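Uncharacterized protein (Staphylococcus aureus subsp. aureus, PDB 3H04) is of unknown function but has an alpha/beta-hydrolase fold and is probably a serine hydrolase related to the feruloyl esterases. Local coordinates at residues 28-40 and 96-110. Numbering follows the deposited sequence.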
loop_
_atom_site.group_PDB
_atom_site.type_symbol
_atom_site.label_atom_id
_atom_site.label_comp_id
_atom_site.label_asym_id
_atom_site.label_seq_id
_atom_site.Cartn_x
_atom_site.Cartn_y
_atom_site.Cartn_z
ATOM N N THR A 28 -0.111 -24.160 2.570
ATOM C CA THR A 28 -0.534 -22.819 2.871
ATOM C C THR A 28 -2.024 -22.736 3.152
ATOM O O THR A 28 -2.819 -23.460 2.559
ATOM C CB THR A 28 -0.221 -21.866 1.710
ATOM O OG1 THR A 28 0.967 -22.301 1.034
ATOM C CG2 THR A 28 0.019 -20.530 2.247
ATOM N N LYS A 29 -2.397 -21.862 4.071
ATOM C CA LYS A 29 -3.803 -21.514 4.295
ATOM C C LYS A 29 -4.296 -20.444 3.306
ATOM O O LYS A 29 -5.506 -20.243 3.153
ATOM C CB LYS A 29 -4.007 -20.999 5.722
ATOM C CG LYS A 29 -3.935 -22.046 6.833
ATOM C CD LYS A 29 -4.544 -21.445 8.111
ATOM C CE LYS A 29 -4.352 -22.304 9.341
ATOM N NZ LYS A 29 -3.054 -22.032 10.026
ATOM N N GLY A 30 -3.359 -19.739 2.666
ATOM C CA GLY A 30 -3.701 -18.615 1.797
ATOM C C GLY A 30 -2.490 -17.827 1.304
ATOM O O GLY A 30 -1.362 -18.076 1.694
ATOM N N VAL A 31 -2.751 -16.860 0.443
ATOM C CA VAL A 31 -1.713 -16.035 -0.114
ATOM C C VAL A 31 -2.036 -14.601 0.275
ATOM O O VAL A 31 -3.181 -14.132 0.116
ATOM C CB VAL A 31 -1.640 -16.208 -1.659
ATOM C CG1 VAL A 31 -3.000 -16.047 -2.276
ATOM C CG2 VAL A 31 -0.719 -15.173 -2.306
ATOM N N ILE A 32 -1.016 -13.942 0.810
ATOM C CA ILE A 32 -1.072 -12.544 1.176
ATOM C C ILE A 32 -0.241 -11.798 0.125
ATOM O O ILE A 32 0.976 -11.944 0.086
ATOM C CB ILE A 32 -0.452 -12.306 2.556
ATOM C CG1 ILE A 32 -1.160 -13.135 3.628
ATOM C CG2 ILE A 32 -0.520 -10.769 2.910
ATOM C CD1 ILE A 32 -0.351 -13.296 4.918
ATOM N N VAL A 33 -0.899 -10.968 -0.669
ATOM C CA VAL A 33 -0.221 -10.100 -1.623
ATOM C C VAL A 33 0.098 -8.765 -0.984
ATOM O O VAL A 33 -0.804 -7.974 -0.703
ATOM C CB VAL A 33 -1.090 -9.852 -2.882
ATOM C CG1 VAL A 33 -0.299 -8.983 -3.910
ATOM C CG2 VAL A 33 -1.573 -11.226 -3.493
ATOM N N TYR A 34 1.392 -8.509 -0.793
ATOM C CA TYR A 34 1.862 -7.368 -0.039
ATOM C C TYR A 34 2.247 -6.209 -0.960
ATOM O O TYR A 34 3.010 -6.400 -1.897
ATOM C CB TYR A 34 3.036 -7.738 0.856
ATOM C CG TYR A 34 3.684 -6.522 1.468
ATOM C CD1 TYR A 34 3.029 -5.793 2.449
ATOM C CD2 TYR A 34 4.949 -6.082 1.046
ATOM C CE1 TYR A 34 3.573 -4.653 2.978
ATOM C CE2 TYR A 34 5.508 -4.961 1.582
ATOM C CZ TYR A 34 4.823 -4.246 2.573
ATOM O OH TYR A 34 5.342 -3.091 3.117
ATOM N N ILE A 35 1.716 -5.012 -0.652
ATOM C CA ILE A 35 1.999 -3.824 -1.429
ATOM C C ILE A 35 2.577 -2.774 -0.499
ATOM O O ILE A 35 1.898 -2.282 0.455
ATOM C CB ILE A 35 0.743 -3.321 -2.173
ATOM C CG1 ILE A 35 0.062 -4.476 -2.909
ATOM C CG2 ILE A 35 1.126 -2.156 -3.109
ATOM C CD1 ILE A 35 -1.014 -4.077 -3.877
ATOM N N HIS A 36 3.851 -2.441 -0.752
ATOM C CA HIS A 36 4.613 -1.555 0.113
ATOM C C HIS A 36 4.126 -0.132 -0.001
ATOM O O HIS A 36 3.463 0.195 -0.965
ATOM C CB HIS A 36 6.114 -1.559 -0.271
ATOM C CG HIS A 36 6.401 -0.952 -1.618
ATOM N ND1 HIS A 36 6.705 0.390 -1.783
ATOM C CD2 HIS A 36 6.496 -1.515 -2.848
ATOM C CE1 HIS A 36 6.917 0.629 -3.073
ATOM N NE2 HIS A 36 6.811 -0.511 -3.740
ATOM N N GLY A 37 4.490 0.699 0.953
ATOM C CA GLY A 37 4.094 2.094 0.926
ATOM C C GLY A 37 5.091 3.019 0.225
ATOM O O GLY A 37 5.875 2.574 -0.604
ATOM N N GLY A 38 5.107 4.278 0.618
ATOM C CA GLY A 38 6.025 5.292 0.032
ATOM C C GLY A 38 5.382 6.375 -0.796
ATOM O O GLY A 38 6.027 6.984 -1.704
ATOM N N GLY A 39 4.110 6.661 -0.500
ATOM C CA GLY A 39 3.351 7.746 -1.146
ATOM C C GLY A 39 3.276 7.663 -2.669
ATOM O O GLY A 39 3.044 8.677 -3.327
ATOM N N LEU A 40 3.396 6.443 -3.185
ATOM C CA LEU A 40 3.489 6.091 -4.601
ATOM C C LEU A 40 4.774 6.597 -5.279
ATOM O O LEU A 40 4.901 6.464 -6.506
ATOM C CB LEU A 40 2.246 6.569 -5.405
ATOM C CG LEU A 40 0.853 6.224 -4.835
ATOM C CD1 LEU A 40 -0.261 7.073 -5.531
ATOM C CD2 LEU A 40 0.582 4.714 -4.917
ATOM N N CYS A 96 -7.217 -21.076 -3.952
ATOM C CA CYS A 96 -6.660 -20.796 -2.638
ATOM C C CYS A 96 -7.089 -19.390 -2.120
ATOM O O CYS A 96 -7.283 -18.484 -2.924
ATOM C CB CYS A 96 -5.142 -21.001 -2.746
ATOM S SG CYS A 96 -4.220 -20.409 -1.353
ATOM N N PRO A 97 -7.299 -19.223 -0.795
ATOM C CA PRO A 97 -7.700 -17.898 -0.310
ATOM C C PRO A 97 -6.629 -16.878 -0.614
ATOM O O PRO A 97 -5.458 -17.200 -0.514
ATOM C CB PRO A 97 -7.824 -18.097 1.204
ATOM C CG PRO A 97 -8.229 -19.602 1.322
ATOM C CD PRO A 97 -7.338 -20.228 0.285
ATOM N N ILE A 98 -7.034 -15.671 -0.978
ATOM C CA ILE A 98 -6.081 -14.615 -1.327
ATOM C C ILE A 98 -6.475 -13.293 -0.637
ATOM O O ILE A 98 -7.665 -12.941 -0.568
ATOM C CB ILE A 98 -5.923 -14.533 -2.881
ATOM C CG1 ILE A 98 -4.785 -13.612 -3.294
ATOM C CG2 ILE A 98 -7.236 -14.168 -3.564
ATOM C CD1 ILE A 98 -4.307 -13.853 -4.760
ATOM N N PHE A 99 -5.459 -12.594 -0.118
ATOM C CA PHE A 99 -5.609 -11.339 0.578
ATOM C C PHE A 99 -4.645 -10.271 0.042
ATOM O O PHE A 99 -3.540 -10.593 -0.425
ATOM C CB PHE A 99 -5.301 -11.563 2.062
ATOM C CG PHE A 99 -6.118 -12.679 2.677
ATOM C CD1 PHE A 99 -7.362 -12.418 3.188
ATOM C CD2 PHE A 99 -5.651 -13.990 2.682
ATOM C CE1 PHE A 99 -8.131 -13.435 3.734
ATOM C CE2 PHE A 99 -6.401 -14.983 3.202
ATOM C CZ PHE A 99 -7.632 -14.709 3.749
ATOM N N THR A 100 -5.039 -9.014 0.197
ATOM C CA THR A 100 -4.127 -7.887 -0.064
ATOM C C THR A 100 -3.771 -7.242 1.270
ATOM O O THR A 100 -4.605 -7.134 2.188
ATOM C CB THR A 100 -4.693 -6.890 -1.072
ATOM O OG1 THR A 100 -5.979 -6.384 -0.637
ATOM C CG2 THR A 100 -4.846 -7.582 -2.480
ATOM N N PHE A 101 -2.508 -6.886 1.403
ATOM C CA PHE A 101 -1.958 -6.298 2.613
ATOM C C PHE A 101 -1.147 -5.148 2.107
ATOM O O PHE A 101 -0.186 -5.384 1.376
ATOM C CB PHE A 101 -1.094 -7.314 3.369
ATOM C CG PHE A 101 -0.257 -6.709 4.472
ATOM C CD1 PHE A 101 -0.650 -5.548 5.103
ATOM C CD2 PHE A 101 0.937 -7.308 4.854
ATOM C CE1 PHE A 101 0.086 -4.995 6.152
ATOM C CE2 PHE A 101 1.720 -6.746 5.872
ATOM C CZ PHE A 101 1.291 -5.608 6.538
ATOM N N GLY A 102 -1.563 -3.919 2.429
ATOM C CA GLY A 102 -0.784 -2.726 2.109
ATOM C C GLY A 102 -0.502 -1.855 3.316
ATOM O O GLY A 102 -1.203 -1.908 4.358
ATOM N N ARG A 103 0.548 -1.056 3.193
ATOM C CA ARG A 103 0.893 -0.041 4.163
ATOM C C ARG A 103 0.900 1.258 3.432
ATOM O O ARG A 103 1.522 1.390 2.368
ATOM C CB ARG A 103 2.242 -0.318 4.840
ATOM C CG ARG A 103 2.241 -1.706 5.502
ATOM C CD ARG A 103 3.347 -1.986 6.442
ATOM N NE ARG A 103 4.676 -1.889 5.811
ATOM C CZ ARG A 103 5.844 -1.893 6.469
ATOM N NH1 ARG A 103 5.889 -1.973 7.786
ATOM N NH2 ARG A 103 6.983 -1.831 5.794
ATOM N N SER A 104 0.232 2.235 4.035
ATOM C CA SER A 104 0.188 3.593 3.544
ATOM C C SER A 104 -0.464 3.563 2.133
ATOM O O SER A 104 -1.553 3.022 1.961
ATOM C CB SER A 104 1.594 4.233 3.621
ATOM O OG SER A 104 1.468 5.635 3.578
ATOM N N SER A 105 0.183 4.132 1.118
ATOM C CA SER A 105 -0.328 4.094 -0.232
ATOM C C SER A 105 -0.468 2.676 -0.794
ATOM O O SER A 105 -1.275 2.452 -1.678
ATOM C CB SER A 105 0.598 4.916 -1.143
ATOM O OG SER A 105 1.979 4.503 -0.979
ATOM N N GLY A 106 0.299 1.713 -0.297
ATOM C CA GLY A 106 0.067 0.326 -0.656
ATOM C C GLY A 106 -1.279 -0.213 -0.225
ATOM O O GLY A 106 -1.836 -1.121 -0.884
ATOM N N ALA A 107 -1.799 0.308 0.900
ATOM C CA ALA A 107 -3.124 -0.092 1.380
ATOM C C ALA A 107 -4.197 0.483 0.475
ATOM O O ALA A 107 -5.197 -0.189 0.183
ATOM C CB ALA A 107 -3.355 0.321 2.878
ATOM N N TYR A 108 -3.989 1.702 -0.031
ATOM C CA TYR A 108 -4.858 2.250 -1.093
ATOM C C TYR A 108 -4.905 1.327 -2.327
ATOM O O TYR A 108 -6.003 0.919 -2.762
ATOM C CB TYR A 108 -4.345 3.640 -1.504
ATOM C CG TYR A 108 -4.998 4.267 -2.719
ATOM C CD1 TYR A 108 -6.339 4.590 -2.741
ATOM C CD2 TYR A 108 -4.242 4.544 -3.839
ATOM C CE1 TYR A 108 -6.910 5.222 -3.841
ATOM C CE2 TYR A 108 -4.774 5.183 -4.902
ATOM C CZ TYR A 108 -6.128 5.492 -4.924
ATOM O OH TYR A 108 -6.644 6.130 -6.015
ATOM N N LEU A 109 -3.737 0.940 -2.835
ATOM C CA LEU A 109 -3.682 -0.010 -3.954
ATOM C C LEU A 109 -4.339 -1.364 -3.623
ATOM O O LEU A 109 -5.008 -1.960 -4.476
ATOM C CB LEU A 109 -2.267 -0.204 -4.450
ATOM C CG LEU A 109 -1.635 1.105 -4.984
ATOM C CD1 LEU A 109 -0.104 1.003 -5.174
ATOM C CD2 LEU A 109 -2.312 1.652 -6.224
ATOM N N SER A 110 -4.152 -1.831 -2.393
ATOM C CA SER A 110 -4.751 -3.085 -1.926
ATOM C C SER A 110 -6.283 -3.013 -1.882
ATOM O O SER A 110 -6.967 -3.980 -2.214
ATOM C CB SER A 110 -4.241 -3.469 -0.552
ATOM O OG SER A 110 -2.864 -3.702 -0.575
HETATM O O HOH W 1 3.774 6.125 2.528
#
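Two neighbouring parallel strands at the heart of an alpha/beta-hydrolase sheet, 30-35 and 98-103, run from Val-31 beside Ile-98 to Ile-35 beside Gly-102; strand 98-103 then turns through a probable nucleophile elbow into helix 105-116, beside the loop that follows strand 30-35. The hydrogen-bond ladder includes a nearly straight link from Val-33 N to Phe-99 O (2.7 Å, 170°) and ends with Arg-103 N on Ile-35 O, longer at 3.3 Å. On the face of Ile-32, Tyr-34, Phe-99 and Phe-101, Ile-32 CG2 sits at the edge of the Phe-101 ring, 3.5 Å from Phe-101 CB. With CG of Tyr-34 opposite the backbone N (chi1 170°), its ring crosses that of Phe-101 obliquely, CD1 above the face, 3.5 Å from Phe-101 CD2. The phenol OH accepts a bent bond from Arg-103 NE (3.0 Å, 137°), the hydroxyl tilted from the guanidinium plane; Asp-47 also hydrogen-bonds this hydroxyl, and Asp-251 forms a salt bridge with Arg-103 NH1. On the face of Val-31, Val-33 and Ile-35, helix 105-116 packs back across strand 30-35: Ile-35 CG2 meets Leu-109 CD1 at 4.0 Å. Gly-106, lacking a side chain, makes a CA-H...O contact to Ile-35 O. Ser-105 OG accepts from Leu-40 N (3.3 Å). A water links Gly-38 N to Ser-104 OG, which also hydrogen-bonds His-248, consistent with a Ser-His-Asp triad. Strained Ser-104 beside a His-Gly-Gly-Gly loop is characteristic of serine esterases whose loop amides probably form the oxyanion hole.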